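Local coordinates for protein HTH-type transcriptional activator AmpR (Pseudomonas aeruginosa PAO1, PDB 5MMH) that activates transcription of the beta-lactamase gene ampC by binding its promoter, and through this effector-binding domain recognises muropeptides derived from the cell wall, at residues Q35-F40 with R200-E205; Q188-G191 with A195-A198; A145-V150 with S166-R171; L83-C88 with P116-A121. All blocks are in the same frame, centred on the assembly; numbering follows the deposited sequence.

Contact 1: Q35-F40 with R200-E205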
loop_
_atom_site.group_PDB
_atom_site.type_symbol
_atom_site.label_atom_id
_atom_site.label_comp_id
_atom_site.label_asym_id
_atom_site.label_seq_id
_atom_site.Cartn_x
_atom_site.Cartn_y
_atom_site.Cartn_z
ATOM N N GLN A 35 24.243 1.832 1.431
ATOM C CA GLN A 35 24.732 2.692 2.507
ATOM C C GLN A 35 26.146 2.316 2.933
ATOM O O GLN A 35 26.910 3.192 3.345
ATOM C CB GLN A 35 23.771 2.649 3.701
ATOM C CG GLN A 35 22.306 2.630 3.253
ATOM C CD GLN A 35 21.353 3.419 4.136
ATOM O OE1 GLN A 35 21.299 4.651 4.073
ATOM N NE2 GLN A 35 20.580 2.707 4.951
ATOM N N ALA A 36 26.512 1.035 2.839
ATOM C CA ALA A 36 27.897 0.640 3.094
ATOM C C ALA A 36 28.835 1.248 2.058
ATOM O O ALA A 36 29.851 1.859 2.404
ATOM C CB ALA A 36 28.025 -0.886 3.106
ATOM N N ARG A 37 28.485 1.121 0.780
ATOM C CA ARG A 37 29.337 1.571 -0.314
ATOM C C ARG A 37 29.331 3.080 -0.497
ATOM O O ARG A 37 30.224 3.607 -1.163
ATOM C CB ARG A 37 28.911 0.869 -1.613
ATOM C CG ARG A 37 29.117 -0.647 -1.522
ATOM C CD ARG A 37 28.355 -1.442 -2.574
ATOM N NE ARG A 37 28.754 -1.120 -3.937
ATOM C CZ ARG A 37 28.340 -1.785 -5.012
ATOM N NH1 ARG A 37 27.512 -2.817 -4.882
ATOM N NH2 ARG A 37 28.755 -1.417 -6.214
ATOM N N HIS A 38 28.366 3.795 0.079
ATOM C CA HIS A 38 28.320 5.255 0.005
ATOM C C HIS A 38 27.936 5.814 1.369
ATOM O O HIS A 38 26.810 6.294 1.566
ATOM C CB HIS A 38 27.352 5.711 -1.084
ATOM C CG HIS A 38 27.713 5.209 -2.443
ATOM N ND1 HIS A 38 28.471 5.941 -3.330
ATOM C CD2 HIS A 38 27.434 4.037 -3.064
ATOM C CE1 HIS A 38 28.638 5.246 -4.442
ATOM N NE2 HIS A 38 28.019 4.086 -4.306
ATOM N N PRO A 39 28.867 5.785 2.330
ATOM C CA PRO A 39 28.542 6.178 3.716
ATOM C C PRO A 39 28.215 7.647 3.867
ATOM O O PRO A 39 27.541 8.034 4.830
ATOM C CB PRO A 39 29.818 5.839 4.494
ATOM C CG PRO A 39 30.884 5.642 3.450
ATOM C CD PRO A 39 30.208 5.210 2.205
ATOM N N PHE A 40 28.677 8.463 2.937
ATOM C CA PHE A 40 28.618 9.919 2.961
ATOM C C PHE A 40 27.337 10.494 2.362
ATOM O O PHE A 40 27.066 11.690 2.539
ATOM C CB PHE A 40 29.816 10.472 2.176
ATOM C CG PHE A 40 29.857 10.003 0.734
ATOM C CD1 PHE A 40 29.699 10.906 -0.314
ATOM C CD2 PHE A 40 30.009 8.641 0.427
ATOM C CE1 PHE A 40 29.716 10.458 -1.648
ATOM C CE2 PHE A 40 30.028 8.190 -0.882
ATOM C CZ PHE A 40 29.882 9.095 -1.928
ATOM N N ARG A 200 22.549 6.324 -8.982
ATOM C CA ARG A 200 22.192 5.719 -10.266
ATOM C C ARG A 200 23.132 4.566 -10.632
ATOM O O ARG A 200 22.683 3.499 -11.079
ATOM C CB ARG A 200 22.196 6.820 -11.327
ATOM C CG ARG A 200 22.060 6.416 -12.772
ATOM C CD ARG A 200 22.574 7.574 -13.637
ATOM N NE ARG A 200 22.907 7.138 -14.985
ATOM C CZ ARG A 200 22.478 7.722 -16.103
ATOM N NH1 ARG A 200 22.837 7.231 -17.291
ATOM N NH2 ARG A 200 21.698 8.799 -16.036
ATOM N N GLY A 201 24.433 4.743 -10.421
ATOM C CA GLY A 201 25.364 3.679 -10.761
ATOM C C GLY A 201 25.113 2.421 -9.953
ATOM O O GLY A 201 25.008 1.320 -10.502
ATOM N N TRP A 202 24.971 2.576 -8.637
ATOM C CA TRP A 202 24.669 1.434 -7.782
ATOM C C TRP A 202 23.329 0.800 -8.142
ATOM O O TRP A 202 23.196 -0.432 -8.146
ATOM C CB TRP A 202 24.681 1.870 -6.317
ATOM C CG TRP A 202 24.186 0.815 -5.402
ATOM C CD1 TRP A 202 24.927 -0.163 -4.808
ATOM C CD2 TRP A 202 22.841 0.620 -4.967
ATOM N NE1 TRP A 202 24.129 -0.960 -4.055
ATOM C CE2 TRP A 202 22.840 -0.505 -4.129
ATOM C CE3 TRP A 202 21.632 1.279 -5.222
ATOM C CZ2 TRP A 202 21.681 -0.978 -3.515
ATOM C CZ3 TRP A 202 20.486 0.812 -4.619
ATOM C CH2 TRP A 202 20.516 -0.303 -3.766
ATOM N N LEU A 203 22.319 1.615 -8.452
ATOM C CA LEU A 203 21.001 1.039 -8.723
ATOM C C LEU A 203 20.987 0.274 -10.041
ATOM O O LEU A 203 20.310 -0.760 -10.156
ATOM C CB LEU A 203 19.933 2.125 -8.732
ATOM C CG LEU A 203 18.499 1.692 -9.043
ATOM C CD1 LEU A 203 17.921 0.845 -7.916
ATOM C CD2 LEU A 203 17.662 2.933 -9.294
ATOM N N LEU A 204 21.718 0.769 -11.045
ATOM C CA LEU A 204 21.804 0.064 -12.328
ATOM C C LEU A 204 22.533 -1.268 -12.189
ATOM O O LEU A 204 22.138 -2.259 -12.807
ATOM C CB LEU A 204 22.497 0.943 -13.367
ATOM C CG LEU A 204 21.617 2.102 -13.838
ATOM C CD1 LEU A 204 22.360 3.010 -14.822
ATOM C CD2 LEU A 204 20.332 1.575 -14.469
ATOM N N GLU A 205 23.613 -1.303 -11.412
ATOM C CA GLU A 205 24.282 -2.570 -11.124
ATOM C C GLU A 205 23.310 -3.574 -10.505
ATOM O O GLU A 205 23.181 -4.709 -10.978
ATOM C CB GLU A 205 25.456 -2.324 -10.189
ATOM C CG GLU A 205 26.266 -3.557 -9.862
ATOM C CD GLU A 205 27.471 -3.215 -9.007
ATOM O OE1 GLU A 205 27.542 -3.685 -7.847
ATOM O OE2 GLU A 205 28.333 -2.445 -9.493
#

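Contact 2: Q188-G191 with A195-A198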
loop_
_atom_site.group_PDB
_atom_site.type_symbol
_atom_site.label_atom_id
_atom_site.label_comp_id
_atom_site.label_asym_id
_atom_site.label_seq_id
_atom_site.Cartn_x
_atom_site.Cartn_y
_atom_site.Cartn_z
ATOM N N GLN A 188 13.375 16.512 -16.497
ATOM C CA GLN A 188 14.268 17.086 -17.512
ATOM C C GLN A 188 14.838 18.428 -17.067
ATOM O O GLN A 188 15.959 18.785 -17.454
ATOM C CB GLN A 188 13.529 17.265 -18.849
ATOM C CG GLN A 188 13.767 16.178 -19.905
ATOM C CD GLN A 188 12.504 15.814 -20.711
ATOM O OE1 GLN A 188 11.466 16.474 -20.617
ATOM N NE2 GLN A 188 12.602 14.746 -21.490
ATOM N N SER A 189 14.081 19.171 -16.249
ATOM C CA SER A 189 14.448 20.507 -15.782
ATOM C C SER A 189 15.667 20.521 -14.863
ATOM O O SER A 189 16.306 21.570 -14.704
ATOM C CB SER A 189 13.268 21.120 -15.031
ATOM O OG SER A 189 12.042 20.823 -15.670
ATOM N N ARG A 190 16.000 19.406 -14.235
ATOM C CA ARG A 190 16.972 19.425 -13.158
ATOM C C ARG A 190 18.265 18.734 -13.566
ATOM O O ARG A 190 18.255 17.727 -14.280
ATOM C CB ARG A 190 16.400 18.763 -11.902
ATOM C CG ARG A 190 16.865 17.335 -11.669
ATOM C CD ARG A 190 16.701 16.993 -10.247
ATOM N NE ARG A 190 17.732 17.665 -9.454
ATOM C CZ ARG A 190 17.676 17.834 -8.143
ATOM N NH1 ARG A 190 18.665 18.451 -7.514
ATOM N NH2 ARG A 190 16.621 17.381 -7.489
ATOM N N GLY A 191 19.374 19.284 -13.111
ATOM C CA GLY A 191 20.641 18.633 -13.323
ATOM C C GLY A 191 20.856 17.491 -12.350
ATOM O O GLY A 191 20.284 17.434 -11.263
ATOM N N ALA A 195 25.711 13.009 -5.901
ATOM C CA ALA A 195 25.097 11.908 -5.155
ATOM C C ALA A 195 24.085 11.168 -6.016
ATOM O O ALA A 195 24.010 9.934 -5.969
ATOM C CB ALA A 195 24.432 12.413 -3.873
ATOM N N MET A 196 23.313 11.904 -6.824
ATOM C CA MET A 196 22.429 11.268 -7.793
ATOM C C MET A 196 23.197 10.319 -8.710
ATOM O O MET A 196 22.774 9.178 -8.935
ATOM C CB MET A 196 21.703 12.326 -8.627
ATOM C CG MET A 196 20.557 13.025 -7.921
ATOM S SD MET A 196 20.058 14.523 -8.786
ATOM C CE MET A 196 19.261 13.838 -10.225
ATOM N N LEU A 197 24.330 10.776 -9.261
ATOM C CA LEU A 197 25.092 9.913 -10.164
ATOM C C LEU A 197 25.572 8.668 -9.438
ATOM O O LEU A 197 25.473 7.557 -9.970
ATOM C CB LEU A 197 26.271 10.678 -10.787
ATOM C CG LEU A 197 25.782 11.717 -11.811
ATOM C CD1 LEU A 197 26.878 12.656 -12.304
ATOM C CD2 LEU A 197 25.112 11.012 -12.976
ATOM N N ALA A 198 26.048 8.829 -8.200
ATOM C CA ALA A 198 26.473 7.669 -7.431
ATOM C C ALA A 198 25.313 6.703 -7.226
ATOM O O ALA A 198 25.455 5.492 -7.442
ATOM C CB ALA A 198 27.052 8.115 -6.089
#

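Contact 3: A145-V150 with S166-R171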
loop_
_atom_site.group_PDB
_atom_site.type_symbol
_atom_site.label_atom_id
_atom_site.label_comp_id
_atom_site.label_asym_id
_atom_site.label_seq_id
_atom_site.Cartn_x
_atom_site.Cartn_y
_atom_site.Cartn_z
ATOM N N ALA A 145 -5.166 -8.252 0.350
ATOM C CA ALA A 145 -6.534 -8.717 0.120
ATOM C C ALA A 145 -6.552 -10.155 -0.369
ATOM O O ALA A 145 -7.403 -10.949 0.043
ATOM C CB ALA A 145 -7.250 -7.819 -0.886
ATOM N N ALA A 146 -5.615 -10.511 -1.251
ATOM C CA ALA A 146 -5.559 -11.876 -1.755
ATOM C C ALA A 146 -5.168 -12.845 -0.654
ATOM O O ALA A 146 -5.721 -13.943 -0.567
ATOM C CB ALA A 146 -4.569 -11.967 -2.917
ATOM N N ARG A 147 -4.208 -12.461 0.187
ATOM C CA ARG A 147 -3.868 -13.269 1.355
ATOM C C ARG A 147 -5.111 -13.638 2.165
ATOM O O ARG A 147 -5.301 -14.801 2.546
ATOM C CB ARG A 147 -2.875 -12.512 2.244
ATOM C CG ARG A 147 -2.239 -13.372 3.346
ATOM C CD ARG A 147 -0.812 -13.594 3.056
ATOM N NE ARG A 147 0.021 -12.475 3.496
ATOM C CZ ARG A 147 1.353 -12.449 3.466
ATOM N NH1 ARG A 147 1.983 -11.379 3.900
ATOM N NH2 ARG A 147 2.030 -13.467 2.949
ATOM N N GLN A 148 -5.957 -12.647 2.453
ATOM C CA GLN A 148 -7.151 -12.832 3.268
ATOM C C GLN A 148 -8.301 -13.493 2.512
ATOM O O GLN A 148 -9.428 -13.501 3.016
ATOM C CB GLN A 148 -7.602 -11.481 3.838
ATOM C CG GLN A 148 -6.806 -11.043 5.063
ATOM C CD GLN A 148 -7.049 -9.590 5.444
ATOM O OE1 GLN A 148 -8.193 -9.129 5.508
ATOM N NE2 GLN A 148 -5.971 -8.865 5.719
ATOM N N GLY A 149 -8.056 -14.025 1.314
ATOM C CA GLY A 149 -9.053 -14.797 0.593
ATOM C C GLY A 149 -10.108 -13.995 -0.132
ATOM O O GLY A 149 -11.077 -14.579 -0.627
ATOM N N VAL A 150 -9.950 -12.676 -0.226
ATOM C CA VAL A 150 -10.967 -11.852 -0.865
ATOM C C VAL A 150 -11.071 -12.143 -2.360
ATOM O O VAL A 150 -12.166 -12.091 -2.935
ATOM C CB VAL A 150 -10.651 -10.378 -0.578
ATOM C CG1 VAL A 150 -11.644 -9.485 -1.230
ATOM C CG2 VAL A 150 -10.616 -10.144 0.956
ATOM N N SER A 166 8.227 -18.162 1.225
ATOM C CA SER A 166 7.666 -18.576 2.507
ATOM C C SER A 166 6.395 -19.399 2.348
ATOM O O SER A 166 5.865 -19.886 3.356
ATOM C CB SER A 166 7.365 -17.356 3.377
ATOM O OG SER A 166 6.213 -16.673 2.893
ATOM N N GLU A 167 5.912 -19.565 1.114
ATOM C CA GLU A 167 4.663 -20.238 0.760
ATOM C C GLU A 167 3.431 -19.550 1.336
ATOM O O GLU A 167 2.328 -20.121 1.300
ATOM C CB GLU A 167 4.672 -21.715 1.171
ATOM C CG GLU A 167 5.341 -22.640 0.161
ATOM C CD GLU A 167 5.327 -24.096 0.604
ATOM O OE1 GLU A 167 5.971 -24.422 1.627
ATOM O OE2 GLU A 167 4.655 -24.911 -0.062
ATOM N N SER A 168 3.574 -18.328 1.847
ATOM C CA SER A 168 2.408 -17.619 2.360
ATOM C C SER A 168 1.442 -17.204 1.253
ATOM O O SER A 168 0.262 -16.990 1.545
ATOM C CB SER A 168 2.848 -16.411 3.198
ATOM O OG SER A 168 3.289 -15.333 2.395
ATOM N N ILE A 169 1.896 -17.103 -0.007
ATOM C CA ILE A 169 0.981 -17.023 -1.143
ATOM C C ILE A 169 1.494 -17.894 -2.283
ATOM O O ILE A 169 2.662 -18.291 -2.326
ATOM C CB ILE A 169 0.736 -15.589 -1.667
ATOM C CG1 ILE A 169 1.969 -15.056 -2.364
ATOM C CG2 ILE A 169 0.261 -14.641 -0.561
ATOM C CD1 ILE A 169 1.592 -14.381 -3.647
ATOM N N ARG A 170 0.599 -18.178 -3.226
ATOM C CA ARG A 170 0.843 -19.186 -4.239
ATOM C C ARG A 170 0.681 -18.602 -5.633
ATOM O O ARG A 170 -0.092 -17.669 -5.860
ATOM C CB ARG A 170 -0.091 -20.397 -4.062
ATOM C CG ARG A 170 0.130 -21.134 -2.738
ATOM C CD ARG A 170 -0.125 -22.647 -2.819
ATOM N NE ARG A 170 0.948 -23.351 -3.519
ATOM C CZ ARG A 170 0.861 -23.815 -4.764
ATOM N NH1 ARG A 170 -0.266 -23.670 -5.459
ATOM N NH2 ARG A 170 1.901 -24.435 -5.316
ATOM N N ARG A 171 1.441 -19.171 -6.561
ATOM C CA ARG A 171 1.318 -18.900 -7.988
ATOM C C ARG A 171 0.659 -20.102 -8.650
ATOM O O ARG A 171 1.320 -21.132 -8.849
ATOM C CB ARG A 171 2.696 -18.642 -8.600
ATOM C CG ARG A 171 2.658 -18.308 -10.080
ATOM C CD ARG A 171 4.046 -17.984 -10.584
ATOM N NE ARG A 171 4.031 -17.689 -12.008
ATOM C CZ ARG A 171 4.978 -16.990 -12.618
ATOM N NH1 ARG A 171 6.008 -16.522 -11.923
ATOM N NH2 ARG A 171 4.885 -16.749 -13.918
#

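Contact 4: L83-C88 with P116-A121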
loop_
_atom_site.group_PDB
_atom_site.type_symbol
_atom_site.label_atom_id
_atom_site.label_comp_id
_atom_site.label_asym_id
_atom_site.label_seq_id
_atom_site.Cartn_x
_atom_site.Cartn_y
_atom_site.Cartn_z
ATOM N N LEU A 83 3.431 -9.668 -15.085
ATOM C CA LEU A 83 2.313 -9.878 -14.179
ATOM C C LEU A 83 1.864 -11.335 -14.222
ATOM O O LEU A 83 1.782 -11.937 -15.297
ATOM C CB LEU A 83 1.144 -8.970 -14.561
ATOM C CG LEU A 83 1.380 -7.466 -14.486
ATOM C CD1 LEU A 83 0.089 -6.705 -14.743
ATOM C CD2 LEU A 83 1.949 -7.098 -13.127
ATOM N N THR A 84 1.554 -11.892 -13.052
ATOM C CA THR A 84 1.005 -13.236 -12.976
ATOM C C THR A 84 -0.105 -13.283 -11.932
ATOM O O THR A 84 -0.247 -12.385 -11.099
ATOM C CB THR A 84 2.099 -14.266 -12.652
ATOM O OG1 THR A 84 1.693 -15.545 -13.140
ATOM C CG2 THR A 84 2.363 -14.350 -11.140
ATOM N N VAL A 85 -0.885 -14.361 -11.979
ATOM C CA VAL A 85 -1.957 -14.594 -11.016
ATOM C C VAL A 85 -1.362 -15.046 -9.689
ATOM O O VAL A 85 -0.553 -15.979 -9.646
ATOM C CB VAL A 85 -2.949 -15.631 -11.559
ATOM C CG1 VAL A 85 -3.809 -16.159 -10.446
ATOM C CG2 VAL A 85 -3.814 -15.026 -12.663
ATOM N N LEU A 86 -1.768 -14.384 -8.592
ATOM C CA LEU A 86 -1.314 -14.718 -7.252
ATOM C C LEU A 86 -2.522 -14.802 -6.332
ATOM O O LEU A 86 -3.435 -13.976 -6.425
ATOM C CB LEU A 86 -0.309 -13.683 -6.731
ATOM C CG LEU A 86 0.998 -13.588 -7.528
ATOM C CD1 LEU A 86 1.781 -12.364 -7.104
ATOM C CD2 LEU A 86 1.839 -14.835 -7.323
ATOM N N CYS A 87 -2.534 -15.796 -5.443
ATOM C CA CYS A 87 -3.690 -16.009 -4.575
ATOM C C CYS A 87 -3.274 -16.804 -3.349
ATOM O O CYS A 87 -2.144 -17.287 -3.250
ATOM C CB CYS A 87 -4.816 -16.723 -5.317
ATOM S SG CYS A 87 -4.357 -18.339 -5.975
ATOM N N CYS A 88 -4.204 -16.924 -2.399
ATOM C CA CYS A 88 -3.943 -17.729 -1.212
ATOM C C CYS A 88 -4.073 -19.223 -1.531
ATOM O O CYS A 88 -4.712 -19.605 -2.517
ATOM C CB CYS A 88 -4.894 -17.338 -0.077
ATOM S SG CYS A 88 -6.632 -17.706 -0.368
ATOM N N PRO A 116 -7.564 -8.523 -19.174
ATOM C CA PRO A 116 -7.743 -9.025 -20.546
ATOM C C PRO A 116 -6.427 -9.377 -21.215
ATOM O O PRO A 116 -6.351 -10.395 -21.911
ATOM C CB PRO A 116 -8.473 -7.876 -21.263
ATOM C CG PRO A 116 -8.390 -6.710 -20.364
ATOM C CD PRO A 116 -8.257 -7.240 -18.973
ATOM N N LEU A 117 -5.372 -8.595 -20.992
ATOM C CA LEU A 117 -4.078 -8.944 -21.578
ATOM C C LEU A 117 -3.591 -10.287 -21.071
ATOM O O LEU A 117 -3.073 -11.097 -21.846
ATOM C CB LEU A 117 -3.044 -7.862 -21.283
ATOM C CG LEU A 117 -3.065 -6.697 -22.277
ATOM C CD1 LEU A 117 -2.086 -5.604 -21.884
ATOM C CD2 LEU A 117 -2.759 -7.217 -23.673
ATOM N N TRP A 118 -3.772 -10.555 -19.774
ATOM C CA TRP A 118 -3.285 -11.811 -19.222
ATOM C C TRP A 118 -4.098 -12.993 -19.726
ATOM O O TRP A 118 -3.532 -14.051 -20.025
ATOM C CB TRP A 118 -3.314 -11.777 -17.702
ATOM C CG TRP A 118 -2.746 -13.027 -17.079
ATOM C CD1 TRP A 118 -1.453 -13.227 -16.693
ATOM C CD2 TRP A 118 -3.452 -14.232 -16.749
ATOM N NE1 TRP A 118 -1.305 -14.475 -16.148
ATOM C CE2 TRP A 118 -2.518 -15.114 -16.167
ATOM C CE3 TRP A 118 -4.784 -14.649 -16.880
ATOM C CZ2 TRP A 118 -2.868 -16.393 -15.731
ATOM C CZ3 TRP A 118 -5.133 -15.927 -16.442
ATOM C CH2 TRP A 118 -4.182 -16.777 -15.873
ATOM N N PHE A 119 -5.425 -12.848 -19.791
ATOM C CA PHE A 119 -6.256 -13.927 -20.316
ATOM C C PHE A 119 -5.824 -14.296 -21.732
ATOM O O PHE A 119 -5.678 -15.478 -22.061
ATOM C CB PHE A 119 -7.737 -13.529 -20.276
ATOM C CG PHE A 119 -8.386 -13.712 -18.918
ATOM C CD1 PHE A 119 -8.124 -14.838 -18.148
ATOM C CD2 PHE A 119 -9.244 -12.748 -18.407
ATOM C CE1 PHE A 119 -8.711 -15.003 -16.893
ATOM C CE2 PHE A 119 -9.840 -12.904 -17.157
ATOM C CZ PHE A 119 -9.574 -14.031 -16.395
ATOM N N GLN A 120 -5.595 -13.288 -22.577
ATOM C CA GLN A 120 -5.019 -13.527 -23.895
ATOM C C GLN A 120 -3.779 -14.399 -23.798
ATOM O O GLN A 120 -3.721 -15.489 -24.371
ATOM C CB GLN A 120 -4.662 -12.204 -24.545
ATOM C CG GLN A 120 -5.785 -11.515 -25.233
ATOM C CD GLN A 120 -5.239 -10.486 -26.180
ATOM O OE1 GLN A 120 -4.015 -10.346 -26.319
ATOM N NE2 GLN A 120 -6.127 -9.761 -26.845
ATOM N N ALA A 121 -2.780 -13.935 -23.049
ATOM C CA ALA A 121 -1.549 -14.703 -22.897
ATOM C C ALA A 121 -1.816 -16.137 -22.451
ATOM O O ALA A 121 -1.026 -17.037 -22.754
ATOM C CB ALA A 121 -0.621 -14.001 -21.910
#

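Contact 1: Q35-F40 with R200-E205
Arg37, in the last turn of helix 20-37, reaches Glu205 of helix 194-215 through a salt bridge made end-on. Both terminal nitrogens close on the same carboxylate oxygen: NH1 of Arg37 lies 3.1 Å and NH2 3.0 Å from OE1 of Glu205. That oxygen sits within 6° of the guanidinium plane, yet the donors meet it from its syn side, well above the carboxylate plane and from one face. The bond from Arg37 NH2 to Glu205 OE2 is weak. Glu205 spans the gap because its chain is extended, with CG trans to the backbone N (chi1 -178°).

The indole of Trp202 turns its rim to the guanidinium, CD1 standing over one face at 3.7 Å from Arg37 NH1, with the two planes 80° apart. His38 adds a looser contact, its NE2 4.5 Å from Trp202 CB.

Asp33 OD2, one turn before Arg37, forms a salt bridge with Arg37 NH1 and accepts a hydrogen bond from Trp202 NE1, while the indole packs on Leu27 and Leu31. Arginine suits this place because its several N-H groups can serve two carboxylates at once. Pairing with Asp33 and Glu205 should stabilise its positive charge, and the shared acid ties the buried tryptophan to the same polar network.

Contact 2: Q188-G191 with A195-A198
Gly191 and Met196 bring the two backbones nearest, yet their CA atoms remain 9.4 Å apart. Residues 188-191 form an irregular loop that becomes extended at Arg190 and Gly191, whereas 195-198 is regular helix, so the gap is bridged by side chains and one carbonyl.

Met196 does most of the bridging. Its sulfur lies 3.8 Å from Gly191 O, and it also stands over one face of the Arg190 guanidinium, towards the rim, with SD 4.0 Å from NE. A turn at the last torsion (chi3 72°) brings the methyl CE back towards the loop, where it rests 4.1 Å from Arg190 CD. Methionine is apt for such a role, being flexible and able to lay a polarisable sulfur against a cationic plane. Within the loop, Arg190 NE donates to Gly191 O at 3.1 Å, with an N-H...O angle of 144°; the bond holds the arginine's NE against the carbonyl of the following residue. The far end of the guanidinium makes a salt bridge with Asp60, which Met196 also touches.

The contact lies at the turn between strand 181-187 and helix 194-215. Thr193, just before the helix, accepts a hydrogen bond at OG1 from Met196 N in its first turn, and Asp60 stands just ahead of strand 61-66.

Contact 3: A145-V150 with S166-R171
Arg147 and Ile169 meet through their aliphatic parts: CD of the arginine rests 3.9 Å from CG2 of the isoleucine, the two side chains crossing at roughly a right angle. The same CD lies 3.9 Å from the carbonyl oxygen of Ser168, so the methylenes of Arg147 run past the backbone of 166-171 as well as a branch of Ile169. Beyond them the guanidinium arrives beside Ser168 with the hydroxyl near its plane, but NH2 and OG are modelled too close together for the detail there to be trusted.

The first torsion of Arg147 (chi1 -169°) directs CG away from the backbone N, and bends at the next two torsions then carry its end to the loop. A long side chain of this kind is useful here, since its carbon portion can cover an apolar neighbour while its charged end stays near the surface. Ile169, a buried residue, also packs on Leu86 of strand 73-86 and on Gln163 and Leu164 of helix 161-165. Arg147 also packs on Arg162 of the second subunit, with Ala145 against Leu28 of that subunit.

Helix 139-147 finishes in a Schellman motif, Gly149 N bonding to Ala146 O at 3.0 Å and Val150 N to Ala145 O at 3.1 Å; Gly149 takes the positive phi (79°) that glycine adopts easily. Glu167, also at positive phi, closes helix 161-165 in the same way. The contact thus packs the C-terminal end of helix 139-147 on the loop that follows helix 161-165, beside the dimer interface, in a LysR substrate-binding domain of the periplasmic-binding-protein type.

Contact 4: L83-C88 with P116-A121
Val85 and Trp118 make the main apolar contact, a CH-pi interaction. The methyl CG2 of Val85 sits over the six-membered ring of the Trp118 indole, 3.7 Å from its centroid and 19° off the normal; the ring atom closest to CG2 of Val85 is CZ2 of Trp118, at 3.5 Å. A chi1 of -177° swings the indole away from the backbone N and outward from helix 116-121 to the strand. A beta-branched valine fits here, offering a compact methyl to a broad aromatic face.

Backbone atoms supply the rest. Leu83 O approaches the rim of the ring near its plane, 3.8 Å from CD1 of Trp118, and Thr84 CA lies 4.1 Å from Trp118 NE1. The strand and helix segments cross at -90°, their axes coming within 9.6 Å, so a single large side chain can bridge the gap.

The polar groups find a shared partner: Thr175 O accepts hydrogen bonds from both Trp118 NE1 and Thr84 OG1. Leu154 of strand 153-156 and Leu101 add further packing around the indole.

The contact joins helix 114-121 to strand 73-86 of the mixed sheet. All four touching residues are buried, and because one backbone carbonyl satisfies both the indole N-H and the threonine hydroxyl, the tryptophan can be enclosed among apolar groups without leaving its nitrogen unbonded.

Overall arrangement
All four contacts belong to the LysR-type effector domain, but they fall into two pairs. Contacts 1 and 2, with centres 14 Å apart, share helix 194-215 and touch where His38 CE1 meets Ala198 CB at 3.7 Å. Contacts 3 and 4, whose centres are 15 Å apart, touch through a probable backbone hydrogen bond from Arg170 N to Cys87 O. Contact 4 lies opposite contacts 1 and 2 across the chain's centre, the centres about 35 Å and 37 Å apart. Along the chain, contact 1 joins segments 160 residues apart and encloses contacts 4, 3 and 2, in that order, whereas contacts 2 and 3 tie together neighbouring parts of the chain; contact 3 lies beside the second subunit.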